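PDB 3D8P: acetyltransferase of GNAT family from Staphylococcus aureus subsp. aureus Mu50, which probably transfers an acetyl group from acetyl-coenzyme A to an amine acceptor, as GNAT-family enzymes do. Local coordinates for residues E16-I21 with P39-I44; N5-N10 with F55-N60. One frame throughout, in Å; residues are numbered along the deposited sequence.

How the contacts relate
The two contacts illustrate how a GNAT fold is assembled at its N-terminal end: contact 2 starts the sheet, and contact 1 joins helix 14-28, which lies on that sheet, to the turn before helix 44-49. Strand 5-8 is followed in the chain by helix 14-28, and contact 1 is nested in the chain loop that contact 2 closes. Their centres are about 13 Å apart, yet side chains meet. Ile44 CB of contact 1 lies 3.5 Å from Tyr9 CE2 of contact 2, and Leu17 CD2 lies 3.8 Å from both Tyr9 CE1 and Phe55 CE1. An acetate, probably from the crystallisation liquor, lies about 5 Å from the side chain of Ile44 and beside Tyr9.

Contact 1: residues E16-I21 with P39-I44; sequences ELIEFI and PDLENI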
loop_
_atom_site.group_PDB
_atom_site.type_symbol
_atom_site.label_atom_id
_atom_site.label_comp_id
_atom_site.label_asym_id
_atom_site.label_seq_id
_atom_site.Cartn_x
_atom_site.Cartn_y
_atom_site.Cartn_z
ATOM N N GLU A 16 -0.984 16.320 2.925
ATOM C CA GLU A 16 -0.737 15.560 4.140
ATOM C C GLU A 16 -0.218 14.156 3.829
ATOM O O GLU A 16 0.739 13.699 4.461
ATOM C CB GLU A 16 -1.997 15.467 5.018
ATOM C CG GLU A 16 -1.679 14.911 6.419
ATOM C CD GLU A 16 -2.895 14.672 7.291
ATOM O OE1 GLU A 16 -3.979 15.195 6.993
ATOM O OE2 GLU A 16 -2.759 13.962 8.303
ATOM N N LEU A 17 -0.845 13.494 2.853
ATOM C CA LEU A 17 -0.470 12.147 2.443
ATOM C C LEU A 17 0.958 12.095 1.956
ATOM O O LEU A 17 1.739 11.269 2.386
ATOM C CB LEU A 17 -1.387 11.647 1.330
ATOM C CG LEU A 17 -1.068 10.244 0.782
ATOM C CD1 LEU A 17 -1.147 9.265 1.903
ATOM C CD2 LEU A 17 -2.003 9.808 -0.335
ATOM N N ILE A 18 1.294 12.996 1.042
ATOM C CA ILE A 18 2.655 13.100 0.526
ATOM C C ILE A 18 3.702 13.369 1.630
ATOM O O ILE A 18 4.731 12.679 1.672
ATOM C CB ILE A 18 2.746 14.136 -0.591
ATOM C CG1 ILE A 18 1.910 13.661 -1.792
ATOM C CG2 ILE A 18 4.203 14.330 -1.013
ATOM C CD1 ILE A 18 1.614 14.748 -2.805
ATOM N N GLU A 19 3.460 14.324 2.525
ATOM C CA GLU A 19 4.390 14.565 3.642
ATOM C C GLU A 19 4.535 13.384 4.602
ATOM O O GLU A 19 5.622 13.149 5.139
ATOM C CB GLU A 19 3.989 15.780 4.451
ATOM C CG GLU A 19 5.016 16.129 5.532
ATOM N N PHE A 20 3.438 12.659 4.821
ATOM C CA PHE A 20 3.419 11.451 5.659
ATOM C C PHE A 20 4.300 10.358 5.076
ATOM O O PHE A 20 5.177 9.836 5.736
ATOM C CB PHE A 20 1.968 10.947 5.805
ATOM C CG PHE A 20 1.823 9.656 6.565
ATOM C CD1 PHE A 20 1.807 9.648 7.948
ATOM C CD2 PHE A 20 1.674 8.455 5.898
ATOM C CE1 PHE A 20 1.659 8.466 8.636
ATOM C CE2 PHE A 20 1.525 7.271 6.591
ATOM C CZ PHE A 20 1.510 7.280 7.955
ATOM N N ILE A 21 4.056 10.003 3.826
ATOM C CA ILE A 21 4.827 8.968 3.172
ATOM C C ILE A 21 6.321 9.370 3.106
ATOM O O ILE A 21 7.194 8.611 3.535
ATOM C CB ILE A 21 4.206 8.653 1.784
ATOM C CG1 ILE A 21 2.841 7.976 1.986
ATOM C CG2 ILE A 21 5.125 7.783 0.976
ATOM C CD1 ILE A 21 2.107 7.511 0.714
ATOM N N PRO A 39 5.265 10.259 -8.892
ATOM C CA PRO A 39 4.169 11.009 -9.511
ATOM C C PRO A 39 2.764 10.461 -9.245
ATOM O O PRO A 39 1.825 11.232 -9.276
ATOM C CB PRO A 39 4.510 10.962 -11.012
ATOM C CG PRO A 39 5.514 9.795 -11.157
ATOM C CD PRO A 39 6.263 9.792 -9.891
ATOM N N ASP A 40 2.602 9.162 -8.998
ATOM C CA ASP A 40 1.267 8.604 -8.719
ATOM C C ASP A 40 0.616 9.311 -7.555
ATOM O O ASP A 40 -0.591 9.493 -7.568
ATOM C CB ASP A 40 1.268 7.076 -8.467
ATOM C CG ASP A 40 2.245 6.650 -7.379
ATOM O OD1 ASP A 40 3.439 6.992 -7.509
ATOM O OD2 ASP A 40 1.819 5.927 -6.436
ATOM N N LEU A 41 1.416 9.741 -6.580
ATOM C CA LEU A 41 0.896 10.479 -5.431
ATOM C C LEU A 41 0.344 11.878 -5.777
ATOM O O LEU A 41 -0.410 12.440 -5.008
ATOM C CB LEU A 41 1.959 10.592 -4.337
ATOM C CG LEU A 41 2.523 9.319 -3.727
ATOM C CD1 LEU A 41 3.555 9.678 -2.636
ATOM C CD2 LEU A 41 1.388 8.419 -3.197
ATOM N N GLU A 42 0.703 12.426 -6.933
ATOM C CA GLU A 42 0.214 13.735 -7.353
ATOM C C GLU A 42 -1.250 13.701 -7.800
ATOM O O GLU A 42 -1.918 14.738 -7.813
ATOM C CB GLU A 42 1.047 14.283 -8.538
ATOM C CG GLU A 42 2.522 14.514 -8.257
ATOM C CD GLU A 42 2.786 15.471 -7.093
ATOM O OE1 GLU A 42 1.889 16.270 -6.722
ATOM O OE2 GLU A 42 3.914 15.429 -6.553
ATOM N N ASN A 43 -1.712 12.524 -8.220
ATOM C CA ASN A 43 -3.040 12.353 -8.784
ATOM C C ASN A 43 -3.599 10.988 -8.270
ATOM O O ASN A 43 -3.715 10.076 -9.053
ATOM C CB ASN A 43 -3.007 12.337 -10.372
ATOM C CG ASN A 43 -2.186 13.535 -11.068
ATOM O OD1 ASN A 43 -0.944 13.525 -11.135
ATOM N ND2 ASN A 43 -2.918 14.467 -11.708
ATOM N N ILE A 44 -3.922 10.853 -6.979
ATOM C CA ILE A 44 -4.379 9.579 -6.393
ATOM C C ILE A 44 -5.724 9.152 -6.952
ATOM O O ILE A 44 -5.892 7.969 -7.257
ATOM C CB ILE A 44 -4.460 9.562 -4.792
ATOM C CG1 ILE A 44 -3.091 9.673 -4.102
ATOM C CG2 ILE A 44 -5.102 8.281 -4.265
ATOM C CD1 ILE A 44 -2.202 8.482 -4.198
#
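Ile18 and Leu41 lie at the middle of this buried contact, where the first helix of the GNAT fold, 14-28, meets the turn that leads into helix 44-49. Their side chains slide past each other in opposite directions, with Ile18 CG1 4.0 Å from Leu41 CB. Ile18 CG1 is anti to its own carbonyl carbon (chi1 -65°), and the CD1 methyl beyond it ends 3.8 Å from Leu41 O. One helical turn on, Ile21 meets the other end of the same leucine tip to tip, its CD1 4.1 Å from Leu41 CD2. Leu41 is thus gripped at its root by one isoleucine and at its tip by the next. On another flank Leu17 and Ile44 also reach toward each other, through Leu17 CD2 and Ile44 CG1 at 3.9 Å. All three of these side-chain pairs meet through apolar groups.

The second shell fixes both partners. Leu17 also rests on Phe55 and Leu57 of strand 54-59, and Ile21 touches Phe85 of strand 78-86, so the helix is seated on the sheet. The turn is held by a backbone bond from Glu42 N to Pro39 O, by Asp40 bonded to the hydroxyl of Tyr48, and by the salt bridge of Glu42 OE2 with Arg35 NE. The other carboxylate oxygen, Glu42 OE1, is hydrogen-bonded just outside the two segments and lies 4.2 Å from Ile18 CD1.

Contact 2: residues N5-N10 with F55-N60; sequences NIIEYN and FWLAIN. With ACT (acetate ion), chain D.
Ile7 and Ile59 cross at about a right angle, Ile7 CD1 lying 3.7 Å from Ile59 CD1, on one face of the antiparallel strand pair that begins the GNAT sheet. In both residues CG1 stands between the backbone N and the carbonyl carbon, the crowded position, and the CD1 methyls beyond come together. Leu57 shares this face, its CB 4.0 Å from Ile7 CG1; Tyr13 lies against all three side chains. On the other face Ile6 divides its branches: CD1 packs on Ala58 CB at 3.6 Å, while CG2 meets Trp56 CB, the two side chains crossing at about a right angle. Helix 95-109 backs this face, Leu99 touching Ile6 and Ile95 touching Ala58.

Trp56 brings its six-membered ring to Glu8, with CZ3 3.8 Å from Glu8 CB. A water sits over one indole face, accepting from Phe55 N and donating to Glu8 OE2, and so links the edge strand's carboxylate to its neighbour's backbone. Lys102 makes a cation-pi contact with the indole.

Paired backbone bonds join Asn5 with Ile59 and Ile7 with Leu57; Leu57 N to Ile7 O is 2.7 Å. Past the strand's end, Tyr9 N still donates to Phe55 O, nearly straight at 176°, though tilted 30° from the carbonyl plane. The Tyr9 hydroxyl is modelled donating to acetate OXT at 2.4 Å, so short that the exact geometry is doubtful. Glu45 N also binds this ion, probably from the crystallisation liquor, which is consistent with a helix N-terminus that may favour an anion.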
loop_
_atom_site.group_PDB
_atom_site.type_symbol
_atom_site.label_atom_id
_atom_site.label_comp_id
_atom_site.label_asym_id
_atom_site.label_seq_id
_atom_site.Cartn_x
_atom_site.Cartn_y
_atom_site.Cartn_z
ATOM N N ASN A 5 -10.137 4.991 12.420
ATOM C CA ASN A 5 -11.149 4.736 11.376
ATOM C C ASN A 5 -10.474 4.635 10.018
ATOM O O ASN A 5 -9.468 5.296 9.794
ATOM C CB ASN A 5 -12.126 5.901 11.297
ATOM C CG ASN A 5 -12.498 6.417 12.647
ATOM O OD1 ASN A 5 -12.956 5.652 13.503
ATOM N ND2 ASN A 5 -12.285 7.722 12.869
ATOM N N ILE A 6 -11.047 3.839 9.118
ATOM C CA ILE A 6 -10.517 3.685 7.761
ATOM C C ILE A 6 -11.484 4.397 6.819
ATOM O O ILE A 6 -12.665 4.115 6.827
ATOM C CB ILE A 6 -10.345 2.187 7.310
ATOM C CG1 ILE A 6 -9.544 1.360 8.314
ATOM C CG2 ILE A 6 -9.670 2.083 5.947
ATOM C CD1 ILE A 6 -8.166 1.816 8.540
ATOM N N ILE A 7 -10.961 5.319 6.016
ATOM C CA ILE A 7 -11.742 6.039 5.028
ATOM C C ILE A 7 -11.063 5.955 3.665
ATOM O O ILE A 7 -9.879 5.626 3.554
ATOM C CB ILE A 7 -11.911 7.530 5.397
ATOM C CG1 ILE A 7 -10.533 8.218 5.536
ATOM C CG2 ILE A 7 -12.795 7.651 6.662
ATOM C CD1 ILE A 7 -10.573 9.726 5.574
ATOM N N GLU A 8 -11.821 6.233 2.618
ATOM C CA GLU A 8 -11.247 6.330 1.310
ATOM C C GLU A 8 -10.515 7.663 1.248
ATOM O O GLU A 8 -10.924 8.657 1.875
ATOM C CB GLU A 8 -12.323 6.272 0.231
ATOM C CG GLU A 8 -11.732 6.148 -1.181
ATOM C CD GLU A 8 -12.772 5.800 -2.240
ATOM O OE1 GLU A 8 -13.546 6.701 -2.645
ATOM O OE2 GLU A 8 -12.780 4.634 -2.701
ATOM N N TYR A 9 -9.409 7.675 0.515
ATOM C CA TYR A 9 -8.691 8.908 0.252
ATOM C C TYR A 9 -9.651 9.907 -0.408
ATOM O O TYR A 9 -10.472 9.519 -1.234
ATOM C CB TYR A 9 -7.519 8.625 -0.689
ATOM C CG TYR A 9 -6.880 9.867 -1.292
ATOM C CD1 TYR A 9 -5.829 10.509 -0.645
ATOM C CD2 TYR A 9 -7.322 10.391 -2.504
ATOM C CE1 TYR A 9 -5.251 11.636 -1.164
ATOM C CE2 TYR A 9 -6.751 11.530 -3.033
ATOM C CZ TYR A 9 -5.700 12.133 -2.360
ATOM O OH TYR A 9 -5.108 13.256 -2.862
ATOM N N ASN A 10 -9.559 11.176 -0.011
ATOM C CA ASN A 10 -10.180 12.258 -0.766
ATOM C C ASN A 10 -9.091 13.327 -0.992
ATOM O O ASN A 10 -8.048 13.281 -0.306
ATOM C CB ASN A 10 -11.495 12.760 -0.145
ATOM C CG ASN A 10 -11.287 13.583 1.102
ATOM O OD1 ASN A 10 -10.700 14.649 1.046
ATOM N ND2 ASN A 10 -11.837 13.121 2.227
ATOM N N PHE A 55 -7.555 3.302 -2.573
ATOM C CA PHE A 55 -6.624 3.997 -1.705
ATOM C C PHE A 55 -7.380 4.375 -0.431
ATOM O O PHE A 55 -8.362 5.143 -0.457
ATOM C CB PHE A 55 -5.936 5.192 -2.388
ATOM C CG PHE A 55 -4.596 5.475 -1.818
ATOM C CD1 PHE A 55 -4.478 5.971 -0.521
ATOM C CD2 PHE A 55 -3.447 5.172 -2.516
ATOM C CE1 PHE A 55 -3.252 6.207 0.042
ATOM C CE2 PHE A 55 -2.210 5.410 -1.960
ATOM C CZ PHE A 55 -2.105 5.929 -0.676
ATOM N N TRP A 56 -6.926 3.785 0.677
ATOM C CA TRP A 56 -7.549 3.934 1.985
ATOM C C TRP A 56 -6.598 4.617 2.954
ATOM O O TRP A 56 -5.369 4.468 2.861
ATOM C CB TRP A 56 -7.948 2.568 2.554
ATOM C CG TRP A 56 -8.832 1.746 1.658
ATOM C CD1 TRP A 56 -8.450 0.662 0.900
ATOM C CD2 TRP A 56 -10.237 1.926 1.417
ATOM N NE1 TRP A 56 -9.526 0.171 0.204
ATOM C CE2 TRP A 56 -10.635 0.921 0.502
ATOM C CE3 TRP A 56 -11.200 2.829 1.893
ATOM C CZ2 TRP A 56 -11.949 0.795 0.057
ATOM C CZ3 TRP A 56 -12.496 2.712 1.449
ATOM C CH2 TRP A 56 -12.861 1.704 0.524
ATOM N N LEU A 57 -7.177 5.388 3.865
ATOM C CA LEU A 57 -6.425 6.060 4.913
ATOM C C LEU A 57 -6.925 5.600 6.260
ATOM O O LEU A 57 -8.130 5.533 6.489
ATOM C CB LEU A 57 -6.620 7.578 4.841
ATOM C CG LEU A 57 -6.328 8.234 3.499
ATOM C CD1 LEU A 57 -6.625 9.709 3.571
ATOM C CD2 LEU A 57 -4.875 7.970 3.072
ATOM N N ALA A 58 -5.994 5.294 7.154
ATOM C CA ALA A 58 -6.312 5.079 8.555
ATOM C C ALA A 58 -6.121 6.454 9.175
ATOM O O ALA A 58 -5.064 7.091 8.987
ATOM C CB ALA A 58 -5.388 4.068 9.176
ATOM N N ILE A 59 -7.154 6.927 9.881
ATOM C CA ILE A 59 -7.137 8.243 10.459
ATOM C C ILE A 59 -7.481 8.193 11.953
ATOM O O ILE A 59 -8.226 7.334 12.415
ATOM C CB ILE A 59 -8.092 9.214 9.682
ATOM C CG1 ILE A 59 -9.556 8.762 9.791
ATOM C CG2 ILE A 59 -7.669 9.332 8.203
ATOM C CD1 ILE A 59 -10.586 9.802 9.287
ATOM N N ASN A 60 -6.936 9.137 12.702
ATOM C CA ASN A 60 -7.187 9.197 14.131
ATOM C C ASN A 60 -8.412 10.080 14.436
ATOM O O ASN A 60 -9.163 10.457 13.524
ATOM C CB ASN A 60 -5.910 9.654 14.854
ATOM C CG ASN A 60 -5.506 11.081 14.527
ATOM O OD1 ASN A 60 -6.234 11.822 13.866
ATOM N ND2 ASN A 60 -4.340 11.482 15.026
HETATM C C ACT D . -5.603 14.279 -6.284
HETATM O O ACT D . -6.213 13.282 -6.759
HETATM O OXT ACT D . -5.485 14.270 -5.035
HETATM C CH3 ACT D . -5.044 15.412 -7.122
HETATM O O HOH W 1 -10.389 3.005 -2.119
#